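Local atomic coordinates of Exo-arabinanase (Penicillium chrysogenum, PDB entry 3A72), a protein that hydrolyses alpha-1,5-L-arabinan in an exo fashion, probably releasing arabinobiose. Residues L24-Q30 / Y314-V320; T173-M178 / Y201-M207. All blocks are in the same frame, centred on the assembly; numbering follows the deposited sequence.

Contact 1 (L24-Q30 / Y314-V320)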
# COMPACT_ATOMS: atom_id res chain seq x y z
N LEU A 24 -1.14 1.98 -12.59
CA LEU A 24 -2.06 1.73 -11.49
C LEU A 24 -1.27 1.48 -10.22
O LEU A 24 -0.10 1.05 -10.33
CB LEU A 24 -2.91 0.46 -11.78
CG LEU A 24 -4.24 0.37 -11.01
CD1 LEU A 24 -5.27 1.34 -11.55
CD2 LEU A 24 -4.77 -1.07 -11.07
N TYR A 25 -1.85 1.67 -9.06
CA TYR A 25 -1.33 1.15 -7.81
C TYR A 25 -0.06 1.89 -7.39
O TYR A 25 1.06 1.35 -7.42
CB TYR A 25 -1.12 -0.37 -7.87
CG TYR A 25 -1.18 -1.06 -6.53
CD1 TYR A 25 -2.30 -1.82 -6.19
CD2 TYR A 25 -0.15 -0.95 -5.59
CE1 TYR A 25 -2.40 -2.47 -4.95
CE2 TYR A 25 -0.25 -1.60 -4.34
CZ TYR A 25 -1.35 -2.34 -4.05
OH TYR A 25 -1.47 -3.03 -2.85
N PRO A 26 -0.19 3.16 -7.00
CA PRO A 26 0.99 3.95 -6.63
C PRO A 26 1.52 3.51 -5.30
O PRO A 26 0.75 3.33 -4.35
CB PRO A 26 0.42 5.37 -6.51
CG PRO A 26 -1.00 5.13 -6.03
CD PRO A 26 -1.45 3.91 -6.78
N ARG A 27 2.83 3.44 -5.16
CA ARG A 27 3.49 3.29 -3.85
C ARG A 27 4.73 4.18 -3.87
O ARG A 27 5.31 4.47 -4.91
CB ARG A 27 3.81 1.84 -3.51
CG ARG A 27 2.56 0.99 -3.23
CD ARG A 27 1.93 1.38 -1.91
NE ARG A 27 0.78 0.55 -1.52
CZ ARG A 27 -0.50 0.86 -1.78
NH1 ARG A 27 -0.84 1.91 -2.48
NH2 ARG A 27 -1.44 0.06 -1.29
N ASN A 28 5.18 4.57 -2.66
CA ASN A 28 6.32 5.45 -2.56
C ASN A 28 7.07 5.17 -1.25
O ASN A 28 6.59 4.44 -0.37
CB ASN A 28 5.88 6.90 -2.73
CG ASN A 28 4.83 7.24 -1.73
OD1 ASN A 28 4.99 7.17 -0.51
ND2 ASN A 28 3.66 7.63 -2.12
N GLU A 29 8.23 5.76 -1.14
CA GLU A 29 9.02 5.72 0.09
C GLU A 29 9.80 7.02 0.19
O GLU A 29 10.15 7.61 -0.82
CB GLU A 29 9.94 4.50 0.13
CG GLU A 29 10.79 4.27 1.37
CD GLU A 29 9.97 4.15 2.63
OE1 GLU A 29 9.89 3.11 3.35
OE2 GLU A 29 9.46 5.22 3.01
N GLN A 30 10.11 7.43 1.41
CA GLN A 30 11.04 8.52 1.67
C GLN A 30 12.26 7.89 2.35
O GLN A 30 12.14 7.22 3.37
CB GLN A 30 10.44 9.62 2.54
CG GLN A 30 11.45 10.73 2.71
CD GLN A 30 10.92 11.90 3.50
OE1 GLN A 30 10.21 11.76 4.50
NE2 GLN A 30 11.25 13.11 3.05
N TYR A 314 -7.27 4.67 -7.42
CA TYR A 314 -7.24 3.37 -6.79
C TYR A 314 -6.00 3.23 -5.90
O TYR A 314 -4.86 3.52 -6.32
CB TYR A 314 -7.17 2.31 -7.87
CG TYR A 314 -7.20 0.86 -7.39
CD1 TYR A 314 -8.27 0.37 -6.67
CD2 TYR A 314 -6.17 0.03 -7.68
CE1 TYR A 314 -8.31 -0.92 -6.22
CE2 TYR A 314 -6.20 -1.30 -7.31
CZ TYR A 314 -7.28 -1.78 -6.59
OH TYR A 314 -7.35 -3.11 -6.25
N THR A 315 -6.23 2.78 -4.65
CA THR A 315 -5.20 2.67 -3.62
C THR A 315 -4.23 3.86 -3.60
O THR A 315 -3.02 3.73 -3.45
CB THR A 315 -4.52 1.28 -3.67
OG1 THR A 315 -3.82 1.08 -2.41
CG2 THR A 315 -3.57 1.03 -4.79
N ARG A 316 -4.82 5.06 -3.71
CA ARG A 316 -4.06 6.30 -3.64
C ARG A 316 -3.20 6.29 -2.39
O ARG A 316 -3.68 5.97 -1.30
CB ARG A 316 -5.04 7.48 -3.68
CG ARG A 316 -4.37 8.83 -3.80
CD ARG A 316 -5.38 9.95 -3.98
NE ARG A 316 -6.16 10.11 -2.76
CZ ARG A 316 -7.02 11.10 -2.56
NH1 ARG A 316 -7.16 12.08 -3.44
NH2 ARG A 316 -7.74 11.15 -1.43
N ALA A 317 -1.92 6.63 -2.57
CA ALA A 317 -0.91 6.44 -1.53
C ALA A 317 -0.61 7.73 -0.83
O ALA A 317 -0.51 8.81 -1.43
CB ALA A 317 0.36 5.87 -2.14
N LEU A 318 -0.47 7.68 0.50
CA LEU A 318 -0.17 8.82 1.34
C LEU A 318 1.21 8.62 1.98
O LEU A 318 1.60 7.49 2.33
CB LEU A 318 -1.18 8.95 2.48
CG LEU A 318 -2.65 9.06 2.08
CD1 LEU A 318 -3.52 9.15 3.31
CD2 LEU A 318 -2.86 10.26 1.16
N ARG A 319 1.90 9.72 2.26
CA ARG A 319 3.14 9.66 3.03
C ARG A 319 3.33 10.99 3.77
O ARG A 319 3.31 12.05 3.17
CB ARG A 319 4.34 9.35 2.19
CG ARG A 319 5.60 9.20 3.01
CD ARG A 319 6.75 8.55 2.27
NE ARG A 319 6.42 7.16 1.97
CZ ARG A 319 6.44 6.15 2.86
NH1 ARG A 319 6.80 6.35 4.10
NH2 ARG A 319 6.08 4.97 2.45
N VAL A 320 3.55 10.89 5.08
CA VAL A 320 3.94 12.05 5.88
C VAL A 320 5.46 12.17 5.74
O VAL A 320 6.21 11.27 6.20
CB VAL A 320 3.53 11.89 7.33
CG1 VAL A 320 4.07 13.06 8.17
CG2 VAL A 320 1.99 11.82 7.45
O HOH W 1 -4.08 3.47 -8.99
O HOH W 2 2.74 6.28 0.31
O HOH W 3 7.22 2.34 3.16

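Contact 2 (T173-M178 / Y201-M207). With AHR (alpha-L-arabinofuranose), chain B.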
# COMPACT_ATOMS: atom_id res chain seq x y z
N THR A 173 -13.30 -22.00 2.65
CA THR A 173 -13.97 -21.44 3.73
C THR A 173 -14.28 -19.94 3.57
O THR A 173 -15.28 -19.47 4.11
CB THR A 173 -13.05 -21.66 4.94
OG1 THR A 173 -12.75 -23.08 5.01
CG2 THR A 173 -13.81 -21.19 6.18
N TYR A 174 -13.45 -19.22 2.87
CA TYR A 174 -13.55 -17.76 2.76
C TYR A 174 -13.40 -17.35 1.31
O TYR A 174 -12.60 -17.90 0.58
CB TYR A 174 -12.42 -17.10 3.56
CG TYR A 174 -12.35 -17.54 5.00
CD1 TYR A 174 -13.26 -17.12 5.92
CD2 TYR A 174 -11.33 -18.42 5.40
CE1 TYR A 174 -13.24 -17.51 7.25
CE2 TYR A 174 -11.29 -18.83 6.74
CZ TYR A 174 -12.24 -18.36 7.64
OH TYR A 174 -12.15 -18.82 8.95
N GLY A 175 -14.12 -16.30 0.87
CA GLY A 175 -13.84 -15.70 -0.40
C GLY A 175 -12.44 -15.12 -0.44
O GLY A 175 -11.69 -15.29 -1.41
N GLN A 176 -12.09 -14.35 0.60
CA GLN A 176 -10.76 -13.78 0.79
C GLN A 176 -10.56 -13.55 2.27
O GLN A 176 -11.52 -13.25 2.98
CB GLN A 176 -10.55 -12.52 -0.04
CG GLN A 176 -9.11 -12.00 -0.05
CD GLN A 176 -8.94 -10.84 -0.99
OE1 GLN A 176 -9.25 -9.65 -0.56
NE2 GLN A 176 -8.51 -11.05 -2.15
N THR A 177 -9.31 -13.61 2.72
CA THR A 177 -8.89 -13.20 4.05
C THR A 177 -7.74 -12.24 3.94
O THR A 177 -7.20 -12.00 2.84
CB THR A 177 -8.47 -14.40 4.92
OG1 THR A 177 -7.26 -14.90 4.38
CG2 THR A 177 -9.57 -15.45 4.95
N MET A 178 -7.28 -11.69 5.07
CA MET A 178 -5.97 -11.05 5.11
C MET A 178 -5.13 -11.75 6.18
O MET A 178 -5.65 -12.19 7.23
CB MET A 178 -6.05 -9.57 5.38
CG MET A 178 -6.78 -8.83 4.25
SD MET A 178 -7.08 -7.08 4.59
CE MET A 178 -8.08 -7.26 6.05
N TYR A 201 -19.14 -16.55 3.62
CA TYR A 201 -18.23 -16.87 2.53
C TYR A 201 -17.98 -15.73 1.56
O TYR A 201 -16.85 -15.50 1.11
CB TYR A 201 -18.77 -18.13 1.80
CG TYR A 201 -17.85 -18.48 0.60
CD1 TYR A 201 -16.67 -19.16 0.84
CD2 TYR A 201 -18.20 -18.08 -0.70
CE1 TYR A 201 -15.84 -19.46 -0.24
CE2 TYR A 201 -17.35 -18.38 -1.75
CZ TYR A 201 -16.19 -19.07 -1.52
OH TYR A 201 -15.35 -19.37 -2.58
N THR A 202 -19.03 -15.00 1.21
CA THR A 202 -18.93 -13.94 0.24
C THR A 202 -18.24 -12.69 0.78
O THR A 202 -17.98 -11.78 -0.04
CB THR A 202 -20.30 -13.57 -0.35
OG1 THR A 202 -21.17 -13.25 0.73
CG2 THR A 202 -20.89 -14.71 -1.18
N ASP A 203 -17.92 -12.63 2.05
CA ASP A 203 -17.10 -11.50 2.55
C ASP A 203 -15.69 -11.59 1.96
O ASP A 203 -15.07 -12.66 1.90
CB ASP A 203 -17.04 -11.51 4.05
CG ASP A 203 -18.31 -11.07 4.76
OD1 ASP A 203 -19.31 -10.80 4.08
OD2 ASP A 203 -18.25 -10.98 6.03
N ARG A 204 -15.19 -10.43 1.58
CA ARG A 204 -13.85 -10.28 1.00
C ARG A 204 -13.19 -9.05 1.63
O ARG A 204 -13.04 -7.99 1.01
CB ARG A 204 -13.89 -10.16 -0.56
CG ARG A 204 -14.41 -11.43 -1.21
CD ARG A 204 -14.61 -11.25 -2.75
NE ARG A 204 -13.37 -10.89 -3.37
CZ ARG A 204 -12.40 -11.70 -3.71
NH1 ARG A 204 -12.55 -13.00 -3.66
NH2 ARG A 204 -11.27 -11.17 -4.12
N PRO A 205 -12.73 -9.17 2.88
CA PRO A 205 -11.83 -8.15 3.42
C PRO A 205 -10.56 -8.16 2.59
O PRO A 205 -10.09 -9.24 2.16
CB PRO A 205 -11.63 -8.62 4.86
CG PRO A 205 -11.69 -10.12 4.76
CD PRO A 205 -12.83 -10.35 3.79
N GLY A 206 -9.96 -7.00 2.37
CA GLY A 206 -8.75 -6.90 1.55
C GLY A 206 -8.01 -5.62 1.78
O GLY A 206 -8.49 -4.63 2.34
N MET A 207 -6.77 -5.59 1.26
CA MET A 207 -5.96 -4.42 1.06
C MET A 207 -5.48 -3.81 2.37
O MET A 207 -5.77 -2.68 2.71
CB MET A 207 -6.68 -3.37 0.21
CG MET A 207 -7.23 -3.97 -1.09
SD MET A 207 -7.73 -2.77 -2.35
CE MET A 207 -6.12 -2.33 -3.02
O5 AHR B . -7.77 -7.01 -7.89
C5 AHR B . -7.38 -7.67 -6.64
C4 AHR B . -8.45 -7.39 -5.62
O4 AHR B . -8.40 -6.00 -5.28
C3 AHR B . -8.22 -8.15 -4.31
O3 AHR B . -8.86 -9.43 -4.37
C2 AHR B . -8.89 -7.21 -3.28
O2 AHR B . -8.26 -7.23 -2.00
C1 AHR B . -8.85 -5.83 -3.93
O1 AHR B . -10.19 -5.28 -4.05
O HOH W 4 -15.13 -14.80 3.69

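Contact 1 (L24-Q30 / Y314-V320)
Two strands from different sheets run side by side here, 24-30 and 317-320: their axes approach to 6.9 Å at 14°, too far apart for backbone pairing, so side chains and waters fill the gap. At the start of 314-320 the Tyr314 ring packs on Leu24 (CD2 to CD2, 3.8 Å), and water 1 joins Tyr314 O (2.8 Å) to Tyr25 N (2.9 Å). Thr315 points at the other strand; its CG2 makes a CH-pi contact, 3.6 Å from the centroid of the Tyr25 ring and 19° off the normal. Thr315 OG1 accepts from Arg27 NH2 (2.8 Å) and Arg27 NH1 (3.1 Å), while NH1 also reaches Thr315 O (3.0 Å). The CA-CB bond of Arg316 points away, and its NH1 hydrogen-bonds Gly290 O. Ala317 then sets CB 3.4 Å from Pro26 O. After Leu318, which faces away, Arg319 spans the gap: NE donates to Asn28 OD1 and NH2 to Asn28 O, both 2.9 Å. Glu29 OE2 lies 3.1 Å from Arg319 NH1 but over the guanidinium face, a purely electrostatic salt bridge. The ring-closing interface of the propeller is thus held by side-chain and water bonds, with Tyr25 and Tyr314 lining the glycan pocket.

Contact 2 (T173-M178 / Y201-M207)
Two glycines sit where a side chain would collide. An ideal CB on Gly175 would fall 2.8 Å from Tyr201 O, and one on Gly206 would lie 2.2 Å from O2 of the bound arabinofuranose. The first lets the backbone come close: Gly175 N donates to Tyr201 O (2.9 Å), the one direct hydrogen bond established between the segments, and also lies over a face of the Tyr201 ring, whose edge meets Thr173 O (CD1 to O, 3.6 Å). Water 4 adds a bridge, donating to Asp203 O (2.8 Å) and accepting weakly from Gly175 N (3.4 Å).

The segments run 13° apart and lead into strands 177-183 and 204-212. These belong to consecutive blades of a six-bladed beta-propeller, each blade a four-stranded antiparallel sheet; 204-212 is the first strand of its blade, and its start borders the sugar.

Near that site Gln176 points at the other segment and packs its CB over the face of the Arg204 guanidinium, while O3 of the arabinofuranose lies near the guanidinium plane, 3.0 Å from Arg204 NH2. Asn144 takes a hydrogen bond from Arg204 NH1, and Glu151 and Glu223 bond to the same sugar, whose O2 is 3.5 Å from Met207 CG. On the blade side, Met178 SD closes to 3.3 Å from Gly206 C, and Met178 CE packs on Pro205 CB at 4.0 Å, with Tyr222 and Val196 touching both side chains.

In the fold
The contacts join neighbouring blades at two places round the propeller, with centres 23 Å apart. The centre of contact 1 lies about 6 Å from the centre of the chain, that of contact 2 about 18 Å. In sequence, 173-178 and 201-207 are nested inside the long loop closed by contact 1. That closure brings together the first blade and the last, whose sheet is completed by the N-terminal strand 6-10; contact 2 links the blades of 149-196 and 204-255. They share no sheet, yet they meet: Met207 CE lies 3.5 Å from Tyr314 OH and 4.2 Å from Tyr25 CE1. Both contribute residues to the glycan pocket, so a single arabinobiose site draws on distant parts of the ring.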